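Local coordinates for 39 kDa initiator binding protein (PDB 1Q87) that binds the initiator (Inr) element of core promoters in Trichomonas vaginalis, and is represented here by its C-terminal domain, at residues A[33-37]-A[99-103]; A[66-72]-A[108-113]; A[167-171]-A[182-186]. All coordinates share one frame. Residues are numbered along the deposited sequence.

How the contacts relate
The chain first runs through helix 29-47, where 33-37 opens contact 1. Helix 56-67 follows, and its end with the turn after it, 66-72, opens contact 2. Helix 95-105 then closes contact 1 through 99-103, and 108-113, leading into helix 111-123, closes contact 2. These two contacts therefore cross along the chain. They also touch: Phe101 and Leu102 of contact 1 pack on Phe67, Tyr108 and Ile111 of contact 2, so four helices share a core. Contact 3 comes later and closes a hairpin with a ten-residue connection within the five-stranded antiparallel sheet. Asn171 ND2 hydrogen-bonds Ala103 O, which ties the sheet to contact 1. Contacts 2 and 3 do not touch.

Contact 1 (A[33-37]-A[99-103])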
loop_
_atom_site.group_PDB
_atom_site.type_symbol
_atom_site.label_atom_id
_atom_site.label_comp_id
_atom_site.label_asym_id
_atom_site.label_seq_id
_atom_site.Cartn_x
_atom_site.Cartn_y
_atom_site.Cartn_z
ATOM N N GLU A 33 -3.772 -16.782 -4.756
ATOM C CA GLU A 33 -2.727 -17.773 -4.727
ATOM C C GLU A 33 -1.521 -17.290 -5.514
ATOM O O GLU A 33 -0.384 -17.498 -5.098
ATOM C CB GLU A 33 -3.250 -19.102 -5.243
ATOM C CG GLU A 33 -4.141 -19.769 -4.191
ATOM C CD GLU A 33 -3.641 -19.515 -2.749
ATOM O OE1 GLU A 33 -2.496 -19.930 -2.429
ATOM O OE2 GLU A 33 -4.394 -18.894 -1.951
ATOM N N THR A 34 -1.754 -16.634 -6.641
ATOM C CA THR A 34 -0.631 -16.115 -7.380
ATOM C C THR A 34 0.139 -15.164 -6.456
ATOM O O THR A 34 1.370 -15.253 -6.311
ATOM C CB THR A 34 -1.076 -15.320 -8.587
ATOM O OG1 THR A 34 -1.727 -16.192 -9.519
ATOM C CG2 THR A 34 0.141 -14.632 -9.237
ATOM N N PHE A 35 -0.589 -14.260 -5.812
ATOM C CA PHE A 35 0.072 -13.307 -4.955
ATOM C C PHE A 35 0.754 -13.969 -3.760
ATOM O O PHE A 35 1.817 -13.520 -3.297
ATOM C CB PHE A 35 -0.912 -12.245 -4.467
ATOM C CG PHE A 35 -0.339 -11.362 -3.414
ATOM C CD1 PHE A 35 -0.668 -11.560 -2.084
ATOM C CD2 PHE A 35 0.588 -10.363 -3.747
ATOM C CE1 PHE A 35 -0.085 -10.764 -1.088
ATOM C CE2 PHE A 35 1.162 -9.595 -2.783
ATOM C CZ PHE A 35 0.831 -9.783 -1.450
ATOM N N ARG A 36 0.138 -15.035 -3.270
ATOM C CA ARG A 36 0.673 -15.749 -2.129
ATOM C C ARG A 36 1.968 -16.451 -2.544
ATOM O O ARG A 36 2.947 -16.497 -1.781
ATOM C CB ARG A 36 -0.342 -16.766 -1.649
ATOM C CG ARG A 36 -0.152 -17.197 -0.211
ATOM C CD ARG A 36 -1.171 -18.278 0.155
ATOM N NE ARG A 36 -2.575 -17.883 -0.036
ATOM C CZ ARG A 36 -3.337 -17.278 0.876
ATOM N NH1 ARG A 36 -2.851 -16.974 2.078
ATOM N NH2 ARG A 36 -4.599 -16.983 0.588
ATOM N N ALA A 37 1.957 -16.997 -3.758
ATOM C CA ALA A 37 3.123 -17.680 -4.291
ATOM C C ALA A 37 4.262 -16.665 -4.400
ATOM O O ALA A 37 5.405 -17.003 -4.097
ATOM C CB ALA A 37 2.814 -18.270 -5.646
ATOM N N TYR A 99 4.023 -10.160 3.467
ATOM C CA TYR A 99 2.710 -10.270 2.805
ATOM C C TYR A 99 1.938 -8.932 2.927
ATOM O O TYR A 99 1.411 -8.393 1.961
ATOM C CB TYR A 99 1.883 -11.374 3.454
ATOM C CG TYR A 99 0.571 -11.661 2.761
ATOM C CD1 TYR A 99 0.465 -12.735 1.880
ATOM C CD2 TYR A 99 -0.578 -10.880 2.996
ATOM C CE1 TYR A 99 -0.743 -13.049 1.252
ATOM C CE2 TYR A 99 -1.833 -11.193 2.342
ATOM C CZ TYR A 99 -1.883 -12.290 1.481
ATOM O OH TYR A 99 -3.039 -12.693 0.854
ATOM N N LYS A 100 1.903 -8.405 4.132
ATOM C CA LYS A 100 1.241 -7.146 4.397
ATOM C C LYS A 100 1.854 -6.016 3.554
ATOM O O LYS A 100 1.132 -5.247 2.896
ATOM C CB LYS A 100 1.387 -6.818 5.889
ATOM C CG LYS A 100 0.716 -5.548 6.326
ATOM C CD LYS A 100 0.079 -5.707 7.720
ATOM C CE LYS A 100 1.059 -5.412 8.854
ATOM N NZ LYS A 100 0.370 -5.117 10.156
ATOM N N PHE A 101 3.190 -5.955 3.561
ATOM C CA PHE A 101 3.932 -4.893 2.879
ATOM C C PHE A 101 3.761 -4.926 1.375
ATOM O O PHE A 101 3.544 -3.897 0.744
ATOM C CB PHE A 101 5.408 -4.972 3.249
ATOM C CG PHE A 101 6.225 -3.860 2.707
ATOM C CD1 PHE A 101 6.052 -2.570 3.176
ATOM C CD2 PHE A 101 7.152 -4.089 1.699
ATOM C CE1 PHE A 101 6.782 -1.518 2.649
ATOM C CE2 PHE A 101 7.891 -3.039 1.165
ATOM C CZ PHE A 101 7.702 -1.753 1.643
ATOM N N LEU A 102 3.853 -6.104 0.798
ATOM C CA LEU A 102 3.684 -6.261 -0.637
ATOM C C LEU A 102 2.194 -6.057 -1.026
ATOM O O LEU A 102 1.866 -5.595 -2.130
ATOM C CB LEU A 102 4.197 -7.663 -1.066
ATOM C CG LEU A 102 5.745 -7.842 -1.140
ATOM C CD1 LEU A 102 6.128 -9.300 -1.169
ATOM C CD2 LEU A 102 6.302 -7.144 -2.397
ATOM N N ALA A 103 1.300 -6.374 -0.101
ATOM C CA ALA A 103 -0.144 -6.226 -0.322
ATOM C C ALA A 103 -0.490 -4.751 -0.430
ATOM O O ALA A 103 -1.290 -4.379 -1.263
ATOM C CB ALA A 103 -0.939 -6.856 0.829
#
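Tyr99, on helix 95-105, makes the main contact of 99-103 with 33-37, on helix 29-47. Its ring face meets the edge of Phe35 in a T-shaped (edge-to-face) pair. The centroids are 4.8 Å apart, the planes meet at 74°, and Phe35 CE1 comes within 3.3 Å of Tyr99 CE1. The edge of its ring meets Arg36, whose CG is 4.4 Å from Tyr99 CE1. Tyr99 OH lies over a face of the Arg36 guanidinium and hydrogen-bonds Ile24 N. Arg36 NE also salt-bridges Glu33 OE2 in its own helix at 2.8 Å. This is packing within the helical part of the C-domain: the segment axes pass 11.3 Å apart, with 120° between their N-to-C directions, and the Phe35 ring fills the gap. The CA-to-CB bond of Phe101 points away; its ring packs on helices 74-84 and 111-123. Leu102 points toward 33-37, its CB 4.0 Å from Phe35 CE2. Ala103 CB lies 4.1 Å from Phe35 CZ, and Ala103 O accepts a hydrogen bond from Asn171.

Contact 2 (A[66-72]-A[108-113]); sequences YFKQPEQ and YETIML
A weak hydrogen bond to sulfur joins these segments: Gln72 NE2 donates to Met112 SD (chi1 and chi2 m) at 3.5 Å. Gln72 NE2 also bonds Asn76 OD1. Helix 56-67 ends at Phe67, and Lys68 leaves helical geometry with psi 171°. A type I turn runs from Gln69 to Gln72 (Gln72 N to Gln69 O 2.8 Å). Gln72 is extended (chi1 and chi2 t), so its OE1 accepts from Gln69 N at 2.9 Å. Thr110 holds the N-cap position of helix 111-123 without a side-chain capping bond. Nearest CA pairs are Phe67-Tyr108 (5.9 Å) and Lys68-Met112 (6.7 Å). Tyr66 (chi1 t) brings CE1 3.5 Å from CE1 of Tyr108 (chi1 96°, between wells), with centroids 4.5 Å apart and planes at 32°. Phe67 (chi1 m) sets CE1 3.4 Å from Tyr108 CB, and its CB meets Ile111 CG2 at 3.6 Å. Tyr66, Phe67 and Tyr108 form an aromatic cluster where helix 56-67 ends beside the residues leading into helix 111-123, in the helical part of the C-domain.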
loop_
_atom_site.group_PDB
_atom_site.type_symbol
_atom_site.label_atom_id
_atom_site.label_comp_id
_atom_site.label_asym_id
_atom_site.label_seq_id
_atom_site.Cartn_x
_atom_site.Cartn_y
_atom_site.Cartn_z
ATOM N N TYR A 66 16.637 -5.276 -2.327
ATOM C CA TYR A 66 15.884 -5.890 -3.397
ATOM C C TYR A 66 14.737 -5.063 -3.963
ATOM O O TYR A 66 14.361 -5.267 -5.113
ATOM C CB TYR A 66 15.380 -7.241 -2.905
ATOM C CG TYR A 66 14.674 -8.115 -3.911
ATOM C CD1 TYR A 66 13.296 -8.049 -4.085
ATOM C CD2 TYR A 66 15.370 -9.076 -4.622
ATOM C CE1 TYR A 66 12.622 -8.935 -4.939
ATOM C CE2 TYR A 66 14.708 -9.963 -5.487
ATOM C CZ TYR A 66 13.335 -9.886 -5.638
ATOM O OH TYR A 66 12.690 -10.744 -6.506
ATOM N N PHE A 67 14.198 -4.136 -3.171
ATOM C CA PHE A 67 13.071 -3.322 -3.613
ATOM C C PHE A 67 13.417 -1.885 -4.062
ATOM O O PHE A 67 12.622 -1.264 -4.743
ATOM C CB PHE A 67 12.012 -3.217 -2.505
ATOM C CG PHE A 67 11.370 -4.521 -2.117
ATOM C CD1 PHE A 67 11.335 -5.593 -2.975
ATOM C CD2 PHE A 67 10.760 -4.644 -0.869
ATOM C CE1 PHE A 67 10.715 -6.752 -2.606
ATOM C CE2 PHE A 67 10.145 -5.784 -0.492
ATOM C CZ PHE A 67 10.113 -6.849 -1.354
ATOM N N LYS A 68 14.555 -1.339 -3.652
ATOM C CA LYS A 68 14.879 0.039 -4.068
ATOM C C LYS A 68 15.066 0.207 -5.578
ATOM O O LYS A 68 15.080 -0.763 -6.363
ATOM C CB LYS A 68 16.150 0.539 -3.384
ATOM C CG LYS A 68 17.442 -0.215 -3.783
ATOM C CD LYS A 68 18.582 0.295 -2.889
ATOM C CE LYS A 68 19.920 0.384 -3.617
ATOM N NZ LYS A 68 19.853 1.202 -4.880
ATOM N N GLN A 69 15.181 1.451 -5.989
ATOM C CA GLN A 69 15.413 1.731 -7.405
ATOM C C GLN A 69 16.920 1.706 -7.602
ATOM O O GLN A 69 17.676 1.912 -6.644
ATOM C CB GLN A 69 14.904 3.112 -7.761
ATOM C CG GLN A 69 13.476 3.316 -7.428
ATOM C CD GLN A 69 12.599 3.057 -8.602
ATOM O OE1 GLN A 69 12.463 1.912 -9.056
ATOM N NE2 GLN A 69 11.992 4.126 -9.124
ATOM N N PRO A 70 17.378 1.501 -8.846
ATOM C CA PRO A 70 18.823 1.463 -9.115
ATOM C C PRO A 70 19.519 2.746 -8.628
ATOM O O PRO A 70 20.649 2.703 -8.124
ATOM C CB PRO A 70 18.892 1.294 -10.643
ATOM C CG PRO A 70 17.600 0.662 -10.981
ATOM C CD PRO A 70 16.621 1.430 -10.107
ATOM N N GLU A 71 18.848 3.886 -8.740
ATOM C CA GLU A 71 19.482 5.116 -8.306
ATOM C C GLU A 71 19.016 5.487 -6.937
ATOM O O GLU A 71 19.297 6.600 -6.449
ATOM C CB GLU A 71 19.183 6.292 -9.245
ATOM C CG GLU A 71 18.296 5.984 -10.417
ATOM C CD GLU A 71 16.910 5.598 -9.997
ATOM O OE1 GLU A 71 16.267 6.405 -9.294
ATOM O OE2 GLU A 71 16.472 4.494 -10.382
ATOM N N GLN A 72 18.309 4.574 -6.285
ATOM C CA GLN A 72 17.835 4.936 -4.949
ATOM C C GLN A 72 18.871 4.576 -3.887
ATOM O O GLN A 72 19.394 3.458 -3.872
ATOM C CB GLN A 72 16.482 4.245 -4.651
ATOM C CG GLN A 72 15.853 4.630 -3.305
ATOM C CD GLN A 72 14.497 3.980 -3.076
ATOM O OE1 GLN A 72 14.079 3.102 -3.831
ATOM N NE2 GLN A 72 13.804 4.417 -2.018
ATOM N N TYR A 108 6.666 -5.824 -6.274
ATOM C CA TYR A 108 7.963 -5.261 -5.913
ATOM C C TYR A 108 8.617 -4.444 -7.065
ATOM O O TYR A 108 9.304 -3.476 -6.801
ATOM C CB TYR A 108 8.876 -6.376 -5.412
ATOM C CG TYR A 108 9.801 -6.945 -6.460
ATOM C CD1 TYR A 108 11.037 -6.347 -6.714
ATOM C CD2 TYR A 108 9.444 -8.074 -7.184
ATOM C CE1 TYR A 108 11.897 -6.856 -7.657
ATOM C CE2 TYR A 108 10.288 -8.602 -8.131
ATOM C CZ TYR A 108 11.519 -7.982 -8.368
ATOM O OH TYR A 108 12.355 -8.458 -9.341
ATOM N N GLU A 109 8.385 -4.816 -8.326
ATOM C CA GLU A 109 8.962 -4.043 -9.437
ATOM C C GLU A 109 8.711 -2.554 -9.320
ATOM O O GLU A 109 9.546 -1.767 -9.730
ATOM C CB GLU A 109 8.417 -4.462 -10.804
ATOM C CG GLU A 109 8.898 -5.826 -11.290
ATOM C CD GLU A 109 8.244 -6.983 -10.533
ATOM O OE1 GLU A 109 7.413 -6.722 -9.625
ATOM O OE2 GLU A 109 8.552 -8.156 -10.855
ATOM N N THR A 110 7.557 -2.144 -8.803
ATOM C CA THR A 110 7.333 -0.703 -8.697
ATOM C C THR A 110 6.940 -0.247 -7.285
ATOM O O THR A 110 6.371 0.831 -7.087
ATOM C CB THR A 110 6.283 -0.246 -9.777
ATOM O OG1 THR A 110 5.077 -1.003 -9.645
ATOM C CG2 THR A 110 6.871 -0.501 -11.225
ATOM N N ILE A 111 7.346 -1.021 -6.286
ATOM C CA ILE A 111 6.927 -0.702 -4.952
ATOM C C ILE A 111 7.184 0.705 -4.478
ATOM O O ILE A 111 6.336 1.330 -3.821
ATOM C CB ILE A 111 7.479 -1.720 -3.941
ATOM C CG1 ILE A 111 6.915 -1.399 -2.555
ATOM C CG2 ILE A 111 9.006 -1.762 -3.967
ATOM C CD1 ILE A 111 6.080 -2.496 -2.016
ATOM N N MET A 112 8.340 1.229 -4.822
ATOM C CA MET A 112 8.683 2.563 -4.381
ATOM C C MET A 112 7.929 3.655 -5.123
ATOM O O MET A 112 7.849 4.776 -4.666
ATOM C CB MET A 112 10.181 2.729 -4.505
ATOM C CG MET A 112 10.912 1.855 -3.515
ATOM S SD MET A 112 10.861 2.565 -1.881
ATOM C CE MET A 112 10.315 1.271 -1.007
ATOM N N LEU A 113 7.353 3.327 -6.272
ATOM C CA LEU A 113 6.593 4.334 -6.993
ATOM C C LEU A 113 5.266 4.461 -6.288
ATOM O O LEU A 113 4.853 5.590 -5.979
ATOM C CB LEU A 113 6.370 3.941 -8.455
ATOM C CG LEU A 113 7.669 3.810 -9.253
ATOM C CD1 LEU A 113 7.331 3.448 -10.721
ATOM C CD2 LEU A 113 8.472 5.128 -9.143
#

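Contact 3 (A[167-171]-A[182-186]); sequences RKIWN and LMDEN
Two backbone hydrogen bonds join Trp170 and Met183: Trp170 N to Met183 O at 3.0 Å, and Met183 N to Trp170 O at 3.1 Å. They make this a hydrogen-bonded antiparallel pair, CA atoms 5.3 Å apart, in the beta hairpin of strands 165-171 and 182-183. These are neighbouring strands of the five-stranded sheet. The next pair, Asn171 and Leu182, is non-hydrogen-bonded, with CA atoms 4.8 Å apart. There Leu182 CA makes a CA-H...O contact of 3.3 Å to Trp170 O. Beyond the paired residues, a water donates to Lys168 O and Glu185 OE2, 2.7 Å each. Asp184 OD2 accepts from Asn186 N at 2.8 Å, an Asx turn that bends the chain, and also from Glu188 N. Trp170 and Met183 project on one sheet face, Asn171 and Leu182 on the other. The Trp170 indole (chi1 m, chi2 -103°) reaches along to the turn, with CZ3 3.6 Å from Glu185 N, while its NE1 bonds Glu154. Asn171 bonds Ala103 O and Lys114 NZ. Leu182 (chi1 m, chi2 t) sets CD2 3.5 Å from Asn171 CA. Ile169 (chi1 t, chi2 p) brings CD1 to 3.3 Å from Met183 O.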
loop_
_atom_site.group_PDB
_atom_site.type_symbol
_atom_site.label_atom_id
_atom_site.label_comp_id
_atom_site.label_asym_id
_atom_site.label_seq_id
_atom_site.Cartn_x
_atom_site.Cartn_y
_atom_site.Cartn_z
ATOM N N ARG A 167 -14.737 4.860 3.613
ATOM C CA ARG A 167 -14.576 4.482 2.217
ATOM C C ARG A 167 -13.460 3.444 2.079
ATOM O O ARG A 167 -12.512 3.457 2.856
ATOM C CB ARG A 167 -14.233 5.715 1.393
ATOM C CG ARG A 167 -14.348 5.518 -0.094
ATOM C CD ARG A 167 -13.691 6.668 -0.830
ATOM N NE ARG A 167 -13.860 7.934 -0.119
ATOM C CZ ARG A 167 -13.149 9.029 -0.383
ATOM N NH1 ARG A 167 -12.221 9.008 -1.339
ATOM N NH2 ARG A 167 -13.362 10.149 0.305
ATOM N N LYS A 168 -13.573 2.555 1.093
ATOM C CA LYS A 168 -12.551 1.554 0.885
ATOM C C LYS A 168 -11.998 1.504 -0.539
ATOM O O LYS A 168 -12.750 1.623 -1.496
ATOM C CB LYS A 168 -13.078 0.184 1.274
ATOM C CG LYS A 168 -13.165 -0.008 2.798
ATOM C CD LYS A 168 -13.621 -1.410 3.153
ATOM C CE LYS A 168 -13.957 -1.534 4.637
ATOM N NZ LYS A 168 -14.566 -2.859 4.936
ATOM N N ILE A 169 -10.682 1.342 -0.686
ATOM C CA ILE A 169 -10.080 1.267 -2.022
ATOM C C ILE A 169 -8.913 0.271 -1.999
ATOM O O ILE A 169 -8.061 0.316 -1.109
ATOM C CB ILE A 169 -9.646 2.671 -2.481
ATOM C CG1 ILE A 169 -9.044 2.590 -3.865
ATOM C CG2 ILE A 169 -8.809 3.333 -1.429
ATOM C CD1 ILE A 169 -10.033 2.063 -4.914
ATOM N N TRP A 170 -8.888 -0.632 -2.973
ATOM C CA TRP A 170 -7.885 -1.702 -2.993
ATOM C C TRP A 170 -6.695 -1.625 -3.929
ATOM O O TRP A 170 -6.850 -1.427 -5.160
ATOM C CB TRP A 170 -8.571 -3.054 -3.259
ATOM C CG TRP A 170 -9.513 -3.507 -2.145
ATOM C CD1 TRP A 170 -9.261 -4.456 -1.210
ATOM C CD2 TRP A 170 -10.843 -3.015 -1.873
ATOM N NE1 TRP A 170 -10.340 -4.590 -0.372
ATOM C CE2 TRP A 170 -11.325 -3.720 -0.756
ATOM C CE3 TRP A 170 -11.669 -2.051 -2.468
ATOM C CZ2 TRP A 170 -12.604 -3.504 -0.222
ATOM C CZ3 TRP A 170 -12.929 -1.838 -1.943
ATOM C CH2 TRP A 170 -13.386 -2.559 -0.829
ATOM N N ASN A 171 -5.503 -1.807 -3.353
ATOM C CA ASN A 171 -4.320 -1.829 -4.166
ATOM C C ASN A 171 -4.354 -3.210 -4.762
ATOM O O ASN A 171 -4.693 -4.158 -4.059
ATOM C CB ASN A 171 -3.050 -1.693 -3.345
ATOM C CG ASN A 171 -1.798 -1.931 -4.195
ATOM O OD1 ASN A 171 -1.591 -1.248 -5.201
ATOM N ND2 ASN A 171 -0.969 -2.900 -3.800
ATOM N N LEU A 182 -5.509 0.081 -8.885
ATOM C CA LEU A 182 -6.462 0.381 -7.851
ATOM C C LEU A 182 -7.835 -0.030 -8.379
ATOM O O LEU A 182 -8.118 0.124 -9.568
ATOM C CB LEU A 182 -6.420 1.863 -7.485
ATOM C CG LEU A 182 -5.149 2.307 -6.762
ATOM C CD1 LEU A 182 -5.334 3.736 -6.259
ATOM C CD2 LEU A 182 -4.827 1.365 -5.599
ATOM N N MET A 183 -8.655 -0.609 -7.502
ATOM C CA MET A 183 -10.003 -1.066 -7.853
ATOM C C MET A 183 -10.883 -0.919 -6.623
ATOM O O MET A 183 -10.416 -1.146 -5.481
ATOM C CB MET A 183 -10.002 -2.529 -8.312
ATOM C CG MET A 183 -11.378 -3.009 -8.722
ATOM S SD MET A 183 -11.414 -4.515 -9.775
ATOM C CE MET A 183 -10.648 -5.618 -8.751
ATOM N N ASP A 184 -12.148 -0.550 -6.860
ATOM C CA ASP A 184 -13.104 -0.329 -5.779
ATOM C C ASP A 184 -14.074 -1.479 -5.651
ATOM O O ASP A 184 -13.926 -2.511 -6.335
ATOM C CB ASP A 184 -13.834 1.030 -5.954
ATOM C CG ASP A 184 -14.797 1.085 -7.186
ATOM O OD1 ASP A 184 -15.176 2.221 -7.564
ATOM O OD2 ASP A 184 -15.185 0.047 -7.770
ATOM N N GLU A 185 -15.063 -1.310 -4.770
ATOM C CA GLU A 185 -16.054 -2.350 -4.506
ATOM C C GLU A 185 -16.923 -2.667 -5.692
ATOM O O GLU A 185 -17.531 -3.734 -5.725
ATOM C CB GLU A 185 -16.956 -1.997 -3.318
ATOM C CG GLU A 185 -17.916 -0.880 -3.567
ATOM C CD GLU A 185 -17.301 0.483 -3.329
ATOM O OE1 GLU A 185 -18.000 1.334 -2.736
ATOM O OE2 GLU A 185 -16.131 0.699 -3.734
ATOM N N ASN A 186 -16.980 -1.761 -6.667
ATOM C CA ASN A 186 -17.789 -2.022 -7.857
ATOM C C ASN A 186 -16.958 -2.665 -8.956
ATOM O O ASN A 186 -17.505 -3.140 -9.952
ATOM C CB ASN A 186 -18.395 -0.727 -8.394
ATOM C CG ASN A 186 -19.030 0.111 -7.289
ATOM O OD1 ASN A 186 -18.768 1.316 -7.163
ATOM N ND2 ASN A 186 -19.857 -0.529 -6.474
HETATM O O HOH W 1 -14.890 2.873 -2.645
#